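Predicted ATPase involved in replication control, Cdc46/Mcm family (Methanopyrus kandleri AV19, PDB 3F8T) probably binds ATP and single-stranded DNA, as a homologue of the MCM helicases that unwind DNA for replication in archaea and eukaryotes. Local coordinates at residues 66-71 with 102-107; 118-123 with 160-165; 124-129 with 138-143; 146-151 with 172-177; 181-186 with 262-267. The protein carries 2 engineered substitutions. All coordinates share one frame; numbering follows the deposited sequence.

Contact 1: residues 66-71 with 102-107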
# COMPACT_ATOMS: atom_id res chain seq x y z
N LEU A 66 -23.13 18.57 21.68
CA LEU A 66 -23.57 19.34 20.51
C LEU A 66 -22.79 18.94 19.26
O LEU A 66 -23.38 18.78 18.18
CB LEU A 66 -23.47 20.85 20.75
CG LEU A 66 -23.91 21.75 19.58
CD1 LEU A 66 -25.34 21.43 19.07
CD2 LEU A 66 -23.78 23.24 19.89
N ALA A 67 -21.47 18.79 19.39
CA ALA A 67 -20.61 18.35 18.29
C ALA A 67 -21.16 17.03 17.73
O ALA A 67 -21.33 16.86 16.53
CB ALA A 67 -19.15 18.19 18.78
N SER A 68 -21.46 16.12 18.64
CA SER A 68 -22.02 14.83 18.30
C SER A 68 -23.38 14.95 17.60
O SER A 68 -23.61 14.30 16.58
CB SER A 68 -22.16 14.00 19.58
OG SER A 68 -22.59 12.70 19.27
N TRP A 69 -24.26 15.80 18.12
CA TRP A 69 -25.60 16.00 17.54
C TRP A 69 -25.47 16.54 16.12
O TRP A 69 -26.20 16.13 15.21
CB TRP A 69 -26.40 16.99 18.39
CG TRP A 69 -27.86 17.08 17.99
CD1 TRP A 69 -28.89 16.35 18.53
CD2 TRP A 69 -28.42 17.92 16.99
NE1 TRP A 69 -30.08 16.70 17.91
CE2 TRP A 69 -29.82 17.66 16.97
CE3 TRP A 69 -27.90 18.89 16.12
CZ2 TRP A 69 -30.69 18.32 16.09
CZ3 TRP A 69 -28.76 19.54 15.25
CH2 TRP A 69 -30.15 19.26 15.24
N ILE A 70 -24.54 17.48 15.94
CA ILE A 70 -24.33 18.10 14.64
C ILE A 70 -23.86 17.08 13.61
O ILE A 70 -24.40 17.02 12.50
CB ILE A 70 -23.37 19.32 14.74
CG1 ILE A 70 -24.05 20.47 15.48
CG2 ILE A 70 -22.94 19.77 13.34
CD1 ILE A 70 -23.12 21.65 15.81
N ALA A 71 -22.90 16.24 14.00
CA ALA A 71 -22.39 15.19 13.12
C ALA A 71 -23.52 14.23 12.76
O ALA A 71 -23.71 13.91 11.59
CB ALA A 71 -21.22 14.44 13.76
N PRO A 102 -16.00 14.14 16.09
CA PRO A 102 -15.88 13.22 17.23
C PRO A 102 -15.41 11.84 16.76
O PRO A 102 -15.74 11.40 15.65
CB PRO A 102 -17.29 13.16 17.79
CG PRO A 102 -17.90 14.46 17.42
CD PRO A 102 -17.32 14.79 16.06
N HIS A 103 -14.64 11.17 17.61
CA HIS A 103 -13.89 9.98 17.23
C HIS A 103 -14.75 8.86 16.63
O HIS A 103 -14.31 8.16 15.71
CB HIS A 103 -13.06 9.46 18.40
CG HIS A 103 -12.12 8.35 18.03
ND1 HIS A 103 -10.90 8.58 17.44
CD2 HIS A 103 -12.24 7.01 18.14
CE1 HIS A 103 -10.30 7.42 17.21
NE2 HIS A 103 -11.09 6.46 17.63
N ARG A 104 -15.97 8.70 17.13
CA ARG A 104 -16.87 7.64 16.67
C ARG A 104 -17.39 7.83 15.24
O ARG A 104 -17.89 6.88 14.63
CB ARG A 104 -18.05 7.45 17.64
CG ARG A 104 -18.92 8.66 17.80
CD ARG A 104 -20.26 8.35 18.45
NE ARG A 104 -21.24 7.83 17.49
CZ ARG A 104 -22.54 8.10 17.53
NH1 ARG A 104 -23.03 8.91 18.46
NH2 ARG A 104 -23.36 7.57 16.62
N PHE A 105 -17.26 9.05 14.70
CA PHE A 105 -17.71 9.33 13.33
C PHE A 105 -16.57 9.17 12.31
O PHE A 105 -16.78 9.36 11.10
CB PHE A 105 -18.32 10.74 13.22
CG PHE A 105 -19.55 10.93 14.08
CD1 PHE A 105 -19.42 11.36 15.40
CD2 PHE A 105 -20.82 10.69 13.58
CE1 PHE A 105 -20.56 11.54 16.21
CE2 PHE A 105 -21.96 10.87 14.37
CZ PHE A 105 -21.82 11.30 15.69
N ARG A 106 -15.38 8.84 12.79
CA ARG A 106 -14.19 8.72 11.92
C ARG A 106 -13.90 7.27 11.54
O ARG A 106 -14.09 6.36 12.35
CB ARG A 106 -12.95 9.32 12.59
CG ARG A 106 -13.07 10.78 12.99
CD ARG A 106 -11.71 11.38 13.30
NE ARG A 106 -11.81 12.54 14.18
CZ ARG A 106 -10.87 13.47 14.32
NH1 ARG A 106 -9.74 13.40 13.62
NH2 ARG A 106 -11.06 14.49 15.15
N ARG A 107 -13.43 7.07 10.31
CA ARG A 107 -13.07 5.74 9.79
C ARG A 107 -14.18 4.72 10.01
O ARG A 107 -13.94 3.63 10.53
CB ARG A 107 -11.76 5.26 10.41
CG ARG A 107 -10.58 6.15 10.09
CD ARG A 107 -9.36 5.77 10.92
NE ARG A 107 -8.28 6.73 10.73
CZ ARG A 107 -8.05 7.78 11.52
NH1 ARG A 107 -8.81 8.02 12.58
NH2 ARG A 107 -7.04 8.59 11.23
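S68 and P102 approach to 6.4 Å between their CA atoms and A71 and F105 to 7.5 Å, which sets one flank of a helix beside a loop that makes a short 3-10 turn at 103-105. Side chains do most of the joining. F105 turns its ring onto the helix so that CB of A71 sits almost exactly above the middle: it stands 3.5 Å from the ring centroid and 5° off the normal, a clean CH-pi contact. The opposite face belongs to R104 of the same turn. Its chain bends at chi3 (-82°), and this brings NE over that face, shifted toward the rim, with CZ of F105 beneath the centre of the guanidinium. The ring is thus held between a methyl group and a flat cation. OG of S68 lies in the ring plane, 3.9 Å from CE1 of F105, while O of S68 comes within 3.6 Å of CZ of F105 at a slant. One helical turn before A71, CB of A67 meets CG of P102 at 4.2 Å. An alanine in place of F105 would probably open a gap between helix and loop, leaving the A71 methyl without its partner and the R104 guanidinium free to turn. On its other flank the same helix, 64-72, rests against helix 30-37, where L66 and W69 touch V32 and I70 touches I36. Toward the sheet the contact is tied by backbone hydrogen bonds between A71 and L118 and between F105 and S120, L118 and S120 both lying on strand 118-130.

Contact 2: residues 118-123 with 160-165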
# COMPACT_ATOMS: atom_id res chain seq x y z
N LEU A 118 -22.50 13.22 9.20
CA LEU A 118 -21.14 13.56 8.80
C LEU A 118 -20.21 12.49 9.33
O LEU A 118 -20.22 12.17 10.53
CB LEU A 118 -20.74 14.92 9.40
CG LEU A 118 -19.26 15.32 9.23
CD1 LEU A 118 -18.99 15.72 7.79
CD2 LEU A 118 -18.98 16.46 10.19
N ILE A 119 -19.41 11.92 8.44
CA ILE A 119 -18.49 10.85 8.79
C ILE A 119 -17.20 10.98 7.97
O ILE A 119 -17.16 11.73 6.99
CB ILE A 119 -19.11 9.43 8.54
CG1 ILE A 119 -19.18 9.11 7.04
CG2 ILE A 119 -20.50 9.31 9.21
CD1 ILE A 119 -19.29 7.64 6.71
N SER A 120 -16.17 10.23 8.36
CA SER A 120 -15.08 9.96 7.42
C SER A 120 -14.98 8.46 7.16
O SER A 120 -15.37 7.64 8.01
CB SER A 120 -13.74 10.54 7.90
OG SER A 120 -13.07 9.66 8.78
N ILE A 121 -14.53 8.11 5.96
CA ILE A 121 -14.12 6.75 5.65
C ILE A 121 -12.64 6.77 5.27
O ILE A 121 -12.12 7.81 4.88
CB ILE A 121 -14.98 6.09 4.53
CG1 ILE A 121 -14.89 6.85 3.19
CG2 ILE A 121 -16.42 5.95 5.00
CD1 ILE A 121 -15.44 6.07 1.98
N GLU A 122 -11.99 5.62 5.39
CA GLU A 122 -10.62 5.51 4.94
C GLU A 122 -10.42 4.15 4.27
O GLU A 122 -10.85 3.12 4.80
CB GLU A 122 -9.68 5.67 6.12
CG GLU A 122 -8.20 5.67 5.75
CD GLU A 122 -7.34 5.79 6.99
OE1 GLU A 122 -7.29 4.83 7.77
OE2 GLU A 122 -6.73 6.86 7.19
N GLY A 123 -9.81 4.17 3.09
CA GLY A 123 -9.42 2.94 2.42
C GLY A 123 -8.87 3.14 1.03
O GLY A 123 -8.40 4.22 0.70
N ARG A 160 -4.82 5.34 -1.54
CA ARG A 160 -5.39 5.27 -0.20
C ARG A 160 -5.81 6.67 0.26
O ARG A 160 -5.01 7.60 0.23
CB ARG A 160 -4.41 4.65 0.79
CG ARG A 160 -5.03 4.32 2.11
CD ARG A 160 -4.18 3.31 2.87
NE ARG A 160 -4.63 3.21 4.25
CZ ARG A 160 -4.19 3.99 5.23
NH1 ARG A 160 -4.68 3.83 6.46
NH2 ARG A 160 -3.25 4.91 5.00
N VAL A 161 -7.05 6.79 0.70
CA VAL A 161 -7.63 8.10 0.98
C VAL A 161 -8.44 8.11 2.28
O VAL A 161 -8.96 7.08 2.71
CB VAL A 161 -8.53 8.56 -0.21
CG1 VAL A 161 -7.71 8.68 -1.49
CG2 VAL A 161 -9.71 7.59 -0.43
N GLU A 162 -8.49 9.28 2.92
CA GLU A 162 -9.54 9.55 3.89
C GLU A 162 -10.51 10.55 3.27
O GLU A 162 -10.10 11.60 2.73
CB GLU A 162 -9.01 10.05 5.24
CG GLU A 162 -10.11 10.14 6.32
CD GLU A 162 -9.59 10.35 7.74
OE1 GLU A 162 -8.46 10.87 7.91
OE2 GLU A 162 -10.32 10.00 8.71
N ILE A 163 -11.80 10.21 3.32
CA ILE A 163 -12.83 11.05 2.70
C ILE A 163 -13.81 11.45 3.77
O ILE A 163 -14.41 10.61 4.44
CB ILE A 163 -13.60 10.34 1.56
CG1 ILE A 163 -12.64 9.82 0.49
CG2 ILE A 163 -14.64 11.31 0.90
CD1 ILE A 163 -13.34 9.14 -0.69
N LEU A 164 -13.98 12.76 3.90
CA LEU A 164 -14.99 13.30 4.78
C LEU A 164 -16.22 13.61 3.95
O LEU A 164 -16.10 14.08 2.81
CB LEU A 164 -14.45 14.56 5.42
CG LEU A 164 -14.81 14.73 6.88
CD1 LEU A 164 -13.54 15.00 7.67
CD2 LEU A 164 -15.78 15.88 6.99
N GLY A 165 -17.40 13.35 4.50
CA GLY A 165 -18.62 13.57 3.75
C GLY A 165 -19.88 13.34 4.56
O GLY A 165 -19.83 13.01 5.72
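E122 lays its CG over one face of the R160 guanidinium and, with OE1, forms a salt bridge to NH1 of R160 at 3.1 Å, carboxylate and guanidinium planes standing 46° apart. The other notable flat group is the E162 carboxylate, whose OE2 accepts a hydrogen bond from OG of S120 at 2.8 Å on its anti side. S120, E122 and E162 share one face of two antiparallel strands, 118-130 and 160-168, within the OB-fold barrel, with R160 reaching in from the strand end. Hydrogen-bonded pairs I119-G165, I121-I163 and G123-V161 alternate with the non-hydrogen-bonded pairs S120-L164 and E122-E162. Six backbone bonds close the ladder, the strand segments running at 167° to each other. On the opposite face I121 and I163 lie side by side, CG1 of I121 4.1 Å from CB of I163, and pack into the barrel interior with L172 and V148. E122 and E162 bring like charges near each other, 4.4 Å between OE2 of E122 and OE1 of E162, so the arginine probably eases their repulsion. OG of S120 is doubly engaged, since it also accepts from the backbone N of R107. NH2 of R160 meanwhile reaches O of D181. At the far end CD1 of L118 and CD2 of L164 come to 3.3 Å, tighter than usual for two methyls, and with chi1 of L164 at -140° the exact placing of that leucine's tip is doubtful.

Contact 3: residues 124-129 with 138-143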
# COMPACT_ATOMS: atom_id res chain seq x y z
N VAL A 124 -8.92 2.08 0.23
CA VAL A 124 -8.29 2.05 -1.10
C VAL A 124 -9.35 2.21 -2.17
O VAL A 124 -10.39 1.55 -2.12
CB VAL A 124 -7.47 0.73 -1.33
CG1 VAL A 124 -6.90 0.65 -2.76
CG2 VAL A 124 -6.32 0.62 -0.31
N VAL A 125 -9.09 3.12 -3.12
CA VAL A 125 -10.01 3.38 -4.21
C VAL A 125 -9.97 2.20 -5.19
O VAL A 125 -8.93 1.88 -5.77
CB VAL A 125 -9.70 4.72 -4.95
CG1 VAL A 125 -10.71 4.99 -6.05
CG2 VAL A 125 -9.66 5.90 -3.96
N ARG A 126 -11.12 1.56 -5.36
CA ARG A 126 -11.23 0.42 -6.27
C ARG A 126 -11.53 0.86 -7.69
O ARG A 126 -11.10 0.21 -8.65
CB ARG A 126 -12.36 -0.49 -5.80
CG ARG A 126 -12.09 -1.15 -4.46
CD ARG A 126 -11.22 -2.39 -4.63
NE ARG A 126 -12.04 -3.55 -4.94
CZ ARG A 126 -12.25 -4.57 -4.12
NH1 ARG A 126 -11.67 -4.62 -2.92
NH2 ARG A 126 -13.02 -5.56 -4.51
N GLU A 127 -12.27 1.96 -7.82
CA GLU A 127 -12.82 2.35 -9.10
C GLU A 127 -13.22 3.82 -9.10
O GLU A 127 -13.57 4.39 -8.06
CB GLU A 127 -14.03 1.46 -9.43
CG GLU A 127 -14.66 1.72 -10.79
CD GLU A 127 -15.90 0.88 -11.02
OE1 GLU A 127 -15.93 -0.30 -10.59
OE2 GLU A 127 -16.84 1.42 -11.66
N VAL A 128 -13.13 4.45 -10.27
CA VAL A 128 -13.63 5.80 -10.45
C VAL A 128 -14.42 5.85 -11.74
O VAL A 128 -14.19 5.04 -12.65
CB VAL A 128 -12.53 6.88 -10.45
CG1 VAL A 128 -11.73 6.86 -9.15
CG2 VAL A 128 -11.58 6.77 -11.68
N ARG A 129 -15.38 6.77 -11.82
CA ARG A 129 -16.14 6.93 -13.05
C ARG A 129 -16.63 8.36 -13.27
O ARG A 129 -16.76 9.16 -12.32
CB ARG A 129 -17.27 5.89 -13.15
CG ARG A 129 -18.50 6.16 -12.33
CD ARG A 129 -19.57 5.11 -12.63
NE ARG A 129 -20.89 5.52 -12.10
CZ ARG A 129 -21.29 5.35 -10.84
NH1 ARG A 129 -20.48 4.77 -9.95
NH2 ARG A 129 -22.49 5.76 -10.47
N ILE A 138 -15.65 4.09 -5.95
CA ILE A 138 -15.96 3.03 -4.99
C ILE A 138 -14.71 2.86 -4.13
O ILE A 138 -13.60 2.72 -4.67
CB ILE A 138 -16.31 1.70 -5.66
CG1 ILE A 138 -17.62 1.80 -6.44
CG2 ILE A 138 -16.38 0.58 -4.60
CD1 ILE A 138 -17.78 0.66 -7.44
N VAL A 139 -14.89 2.89 -2.80
CA VAL A 139 -13.77 2.76 -1.87
C VAL A 139 -13.88 1.51 -0.97
O VAL A 139 -14.88 1.33 -0.26
CB VAL A 139 -13.63 4.04 -0.97
CG1 VAL A 139 -12.50 3.90 -0.00
CG2 VAL A 139 -13.45 5.30 -1.83
N ASP A 140 -12.83 0.69 -0.98
CA ASP A 140 -12.74 -0.47 -0.08
C ASP A 140 -12.24 0.01 1.28
O ASP A 140 -11.07 0.36 1.44
CB ASP A 140 -11.79 -1.52 -0.69
CG ASP A 140 -11.54 -2.73 0.24
OD1 ASP A 140 -12.23 -2.91 1.27
OD2 ASP A 140 -10.62 -3.51 -0.09
N THR A 141 -13.15 0.03 2.26
CA THR A 141 -12.79 0.49 3.61
C THR A 141 -12.34 -0.66 4.53
O THR A 141 -12.13 -0.47 5.73
CB THR A 141 -13.93 1.28 4.28
OG1 THR A 141 -15.08 0.43 4.39
CG2 THR A 141 -14.31 2.51 3.48
N GLY A 142 -12.17 -1.84 3.96
CA GLY A 142 -11.72 -2.99 4.75
C GLY A 142 -12.78 -4.07 4.82
O GLY A 142 -12.54 -5.20 4.41
N SER A 143 -13.97 -3.72 5.32
CA SER A 143 -15.06 -4.70 5.42
C SER A 143 -16.14 -4.53 4.36
O SER A 143 -16.94 -5.45 4.15
CB SER A 143 -15.69 -4.71 6.81
OG SER A 143 -14.70 -4.64 7.82
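R126 and E127 both face I138, a classic beta bulge in the hairpin of strands 118-130 and 134-140. O of I138 takes the main bond from N of R126 at 2.8 Å, and a second, weak one from N of E127. N of I138 returns a bond to O of E127 at 3.0 Å, completing the bulge. Before it the pairing is regular: V124 and D140 exchange two backbone bonds, the shorter from N of D140 to O of V124 at 2.8 Å, and V125 stands across from V139 as a non-hydrogen-bonded pair. Here the hairpin belongs to the barrel of the OB fold, and its strand segments cross at 146°, a marked twist. On the face carrying V125 and V139 the valine methyls meet loosely, CG2 to CG2 at 4.4 Å.

The bulge turns R126 toward the partner strand. CG of R126 lies 3.8 Å from CB of D140; beyond it the chain bends at chi2 and again at chi3 (-86°). NH1 of R126 then forms a salt bridge to OD2 of D140 at 3.2 Å. The oxygen sits near the guanidinium plane, at its edge, yet the carboxylate stands almost square to it, 87° between the planes. The other oxygen, OD1, accepts N of G142 from above the carboxylate plane, closing an Asx turn as the chain leaves the strand. E127 extends alongside I138, its OE1 3.8 Å from CD1 of I138, and that same OE1 makes a salt bridge with R292 of strand 289-293.

Contact 4: residues 146-151 with 172-177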
# COMPACT_ATOMS: atom_id res chain seq x y z
N VAL A 146 -17.65 1.15 -0.54
CA VAL A 146 -18.47 2.34 -0.29
C VAL A 146 -18.57 3.18 -1.56
O VAL A 146 -17.55 3.53 -2.15
CB VAL A 146 -17.87 3.18 0.86
CG1 VAL A 146 -18.64 4.50 1.04
CG2 VAL A 146 -17.87 2.37 2.16
N ALA A 147 -19.79 3.50 -1.98
CA ALA A 147 -19.97 4.38 -3.14
C ALA A 147 -19.81 5.82 -2.70
O ALA A 147 -20.31 6.19 -1.63
CB ALA A 147 -21.36 4.16 -3.79
N VAL A 148 -19.13 6.63 -3.52
CA VAL A 148 -18.82 8.03 -3.21
C VAL A 148 -19.14 8.95 -4.39
O VAL A 148 -18.68 8.70 -5.51
CB VAL A 148 -17.31 8.23 -2.82
CG1 VAL A 148 -17.06 9.66 -2.35
CG2 VAL A 148 -16.87 7.23 -1.73
N ARG A 149 -19.96 9.98 -4.14
CA ARG A 149 -20.16 11.07 -5.10
C ARG A 149 -19.10 12.11 -4.80
O ARG A 149 -19.02 12.61 -3.67
CB ARG A 149 -21.57 11.66 -4.97
CG ARG A 149 -22.65 10.86 -5.68
CD ARG A 149 -24.01 11.59 -5.62
NE ARG A 149 -24.57 11.53 -4.27
CZ ARG A 149 -25.41 10.60 -3.84
NH1 ARG A 149 -25.83 9.63 -4.65
NH2 ARG A 149 -25.83 10.62 -2.58
N LEU A 150 -18.28 12.40 -5.80
CA LEU A 150 -17.03 13.14 -5.57
C LEU A 150 -17.18 14.66 -5.52
O LEU A 150 -16.39 15.33 -4.86
CB LEU A 150 -15.95 12.74 -6.57
CG LEU A 150 -15.43 11.29 -6.44
CD1 LEU A 150 -14.63 10.91 -7.66
CD2 LEU A 150 -14.59 11.12 -5.17
N HIS A 151 -18.16 15.20 -6.24
CA HIS A 151 -18.41 16.66 -6.22
C HIS A 151 -17.14 17.47 -6.50
O HIS A 151 -16.81 18.41 -5.77
CB HIS A 151 -19.03 17.08 -4.88
CG HIS A 151 -20.30 16.37 -4.55
ND1 HIS A 151 -21.45 16.50 -5.31
CD2 HIS A 151 -20.61 15.51 -3.55
CE1 HIS A 151 -22.40 15.75 -4.79
NE2 HIS A 151 -21.93 15.15 -3.72
N LEU A 172 -21.73 8.13 0.08
CA LEU A 172 -21.06 9.21 0.78
C LEU A 172 -20.91 10.38 -0.17
O LEU A 172 -20.27 10.25 -1.22
CB LEU A 172 -19.68 8.75 1.30
CG LEU A 172 -18.91 9.76 2.16
CD1 LEU A 172 -19.63 9.95 3.51
CD2 LEU A 172 -17.49 9.31 2.39
N ASP A 173 -21.51 11.52 0.18
CA ASP A 173 -21.30 12.75 -0.57
C ASP A 173 -20.05 13.43 -0.03
O ASP A 173 -20.07 14.02 1.04
CB ASP A 173 -22.52 13.68 -0.45
CG ASP A 173 -23.65 13.24 -1.36
OD1 ASP A 173 -23.45 13.26 -2.59
OD2 ASP A 173 -24.74 12.90 -0.85
N ALA A 174 -18.98 13.36 -0.81
CA ALA A 174 -17.69 13.85 -0.38
C ALA A 174 -17.67 15.37 -0.17
O ALA A 174 -18.18 16.13 -1.01
CB ALA A 174 -16.60 13.41 -1.39
N LEU A 175 -17.11 15.78 0.96
CA LEU A 175 -16.82 17.19 1.26
C LEU A 175 -15.34 17.50 1.09
O LEU A 175 -14.96 18.59 0.66
CB LEU A 175 -17.25 17.52 2.69
CG LEU A 175 -18.76 17.53 2.96
CD1 LEU A 175 -19.00 17.51 4.46
CD2 LEU A 175 -19.44 18.75 2.30
N GLU A 176 -14.49 16.54 1.47
CA GLU A 176 -13.05 16.65 1.23
C GLU A 176 -12.40 15.28 1.12
O GLU A 176 -12.91 14.29 1.64
CB GLU A 176 -12.31 17.52 2.27
CG GLU A 176 -12.84 17.50 3.69
CD GLU A 176 -12.12 18.52 4.60
OE1 GLU A 176 -10.88 18.44 4.72
OE2 GLU A 176 -12.80 19.40 5.19
N VAL A 177 -11.25 15.25 0.44
CA VAL A 177 -10.50 14.02 0.17
C VAL A 177 -9.06 14.30 0.59
O VAL A 177 -8.49 15.31 0.18
CB VAL A 177 -10.57 13.63 -1.33
CG1 VAL A 177 -9.58 12.51 -1.66
CG2 VAL A 177 -11.98 13.21 -1.71
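D173 gathers two side chains on one carboxylate: R149 at the end of the neighbouring strand and H151 in the loop just after it. R149 grips side-on, NE to OD1 of D173 at 2.7 Å and NH2 to OD2 of D173 at 3.1 Å, both oxygens lying in the guanidinium plane. NE meets OD1 on its syn side; NE2 of H151 donates to the same OD1 of D173 at 2.7 Å on the anti side and from the opposite face of the carboxylate. Backbone bonds pair the strands in parallel: N of L172 to O of A147, N of R149 to O of L172, and N of A174 to O of R149 at 3.0 Å. Apolar contacts occupy the other face, inside the OB barrel, where CG1 of V148 touches CB of A174 at 3.9 Å and L172 continues toward I121 and I163. An alanine in place of D173 would probably leave the guanidinium without its counter-charge and the H151 ring free to swing out. With R149 and H151 both donating to OD1, the carboxylate is likely to stay ionised, and its charge would tend to make H151 hold a second proton more readily.

Contact 5: residues 181-186 with 262-267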
# COMPACT_ATOMS: atom_id res chain seq x y z
N ASP A 181 -0.66 7.77 2.81
CA ASP A 181 0.39 6.82 2.44
C ASP A 181 -0.29 5.53 1.98
O ASP A 181 -1.39 5.24 2.43
CB ASP A 181 1.30 6.49 3.64
CG ASP A 181 1.97 7.72 4.26
OD1 ASP A 181 2.21 8.71 3.54
OD2 ASP A 181 2.25 7.68 5.48
N PRO A 182 0.36 4.73 1.10
CA PRO A 182 -0.27 3.48 0.67
C PRO A 182 -0.49 2.46 1.79
O PRO A 182 -1.34 1.57 1.64
CB PRO A 182 0.73 2.92 -0.36
CG PRO A 182 1.52 4.11 -0.82
CD PRO A 182 1.65 4.96 0.42
N ILE A 183 0.22 2.59 2.90
CA ILE A 183 0.05 1.65 4.01
C ILE A 183 -0.37 2.38 5.29
O ILE A 183 -0.04 3.55 5.46
CB ILE A 183 1.31 0.75 4.21
CG1 ILE A 183 2.53 1.58 4.61
CG2 ILE A 183 1.56 -0.07 2.94
CD1 ILE A 183 3.63 0.76 5.32
N PRO A 184 -1.13 1.70 6.17
CA PRO A 184 -1.59 2.29 7.42
C PRO A 184 -0.45 2.76 8.31
O PRO A 184 0.60 2.13 8.37
CB PRO A 184 -2.35 1.13 8.10
CG PRO A 184 -2.72 0.22 7.01
CD PRO A 184 -1.60 0.31 6.00
N GLU A 185 -0.68 3.88 8.99
CA GLU A 185 0.24 4.43 9.98
C GLU A 185 0.04 3.76 11.35
O GLU A 185 -1.08 3.55 11.80
CB GLU A 185 0.00 5.93 10.15
CG GLU A 185 0.23 6.78 8.91
CD GLU A 185 -0.09 8.25 9.15
OE1 GLU A 185 0.42 8.82 10.16
OE2 GLU A 185 -0.84 8.83 8.34
N VAL A 186 1.16 3.46 12.01
CA VAL A 186 1.17 2.95 13.36
C VAL A 186 1.88 4.00 14.22
O VAL A 186 2.97 4.44 13.89
CB VAL A 186 1.91 1.58 13.43
CG1 VAL A 186 2.46 1.31 14.81
CG2 VAL A 186 0.99 0.45 13.00
N LEU A 262 1.02 -10.93 7.71
CA LEU A 262 2.23 -10.12 7.83
C LEU A 262 2.27 -8.91 6.93
O LEU A 262 2.75 -7.85 7.35
CB LEU A 262 3.48 -10.98 7.61
CG LEU A 262 3.80 -11.91 8.78
CD1 LEU A 262 4.90 -12.86 8.38
CD2 LEU A 262 4.19 -11.09 10.01
N ALA A 263 1.77 -9.05 5.70
CA ALA A 263 1.90 -7.96 4.71
C ALA A 263 1.20 -6.66 5.17
O ALA A 263 0.10 -6.72 5.74
CB ALA A 263 1.37 -8.41 3.35
N PRO A 264 1.83 -5.49 4.93
CA PRO A 264 1.25 -4.18 5.27
C PRO A 264 0.01 -3.85 4.44
O PRO A 264 -0.86 -3.06 4.87
CB PRO A 264 2.38 -3.20 4.95
CG PRO A 264 3.22 -3.89 3.93
CD PRO A 264 3.17 -5.35 4.33
N ARG A 265 -0.06 -4.50 3.28
CA ARG A 265 -1.10 -4.31 2.28
C ARG A 265 -0.83 -5.35 1.19
O ARG A 265 0.33 -5.75 0.98
CB ARG A 265 -1.00 -2.91 1.68
CG ARG A 265 -1.93 -2.67 0.51
CD ARG A 265 -2.11 -1.17 0.25
NE ARG A 265 -2.66 -0.94 -1.07
CZ ARG A 265 -2.88 0.25 -1.62
NH1 ARG A 265 -2.59 1.36 -0.95
NH2 ARG A 265 -3.37 0.32 -2.86
N GLY A 266 -1.85 -5.80 0.49
CA GLY A 266 -1.54 -6.75 -0.58
C GLY A 266 -2.75 -7.40 -1.20
O GLY A 266 -3.88 -7.21 -0.72
N VAL A 267 -2.50 -8.18 -2.25
CA VAL A 267 -3.53 -8.91 -2.97
C VAL A 267 -2.97 -10.25 -3.38
O VAL A 267 -1.83 -10.34 -3.85
CB VAL A 267 -4.00 -8.18 -4.27
CG1 VAL A 267 -5.16 -8.94 -4.93
CG2 VAL A 267 -4.39 -6.74 -3.97
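P182 meets R265 through its carbonyl. NH1 of R265 donates to O of P182 at 2.9 Å, with an N-H...O angle of 167°; the donor lies in the carbonyl plane on a lone pair, and the oxygen in turn lies in the guanidinium plane. R265 gets there by stretching out: CG is anti to the backbone N (chi1 173°) and the chain stays extended as far as NE, so its CD also passes 3.2 Å from O of P182. CB of P182 lies 3.7 Å from NH1 of R265. Next comes I183, which carries the apolar part of the contact. Its CG2, anti to the carbonyl carbon, is 3.8 Å from CB of P264 and 4.0 Å from CB of R265, while CD1 of I183 approaches the same CB of P264 at 4.2 Å. Both I183 and P264 also touch L404 of helix 396-409, so the three make a small apolar cluster. CD of P184 then lies 3.6 Å from O of P264.

The guanidinium has further holders: NE bonds to O of L298 and NH2 to O of G158. Three carbonyls from separate parts of the chain thus fix its orientation, one of them from the loop ahead of strand 160-168. The arrangement is that of a domain junction: the linker leading from the OB fold to helix 190-201 lies against the turn that enters strand 266-270, an outer strand of the five-stranded parallel sheet of the P-loop ATPase domain.

Overall arrangement
Contacts 1 to 4 lie in the N-terminal part of the chain, and contact 5 joins it to the ATPase part. Contact 1 closes before contact 2 opens and touches it, their centres 13 Å apart, bringing the helical region up to strand 118-130. Contacts 2, 3 and 4 share the curled sheet of the OB fold, with centres 8 to 11 Å apart. Contact 3 is nested within the loop that contact 2 closes, and the segments of contacts 2 and 4 alternate along the chain. Contact 5, about 17 Å from contact 2 between centres, meets it through R160 and contact 3 through R265. Helical region, barrel and ATPase domain are thereby joined in series.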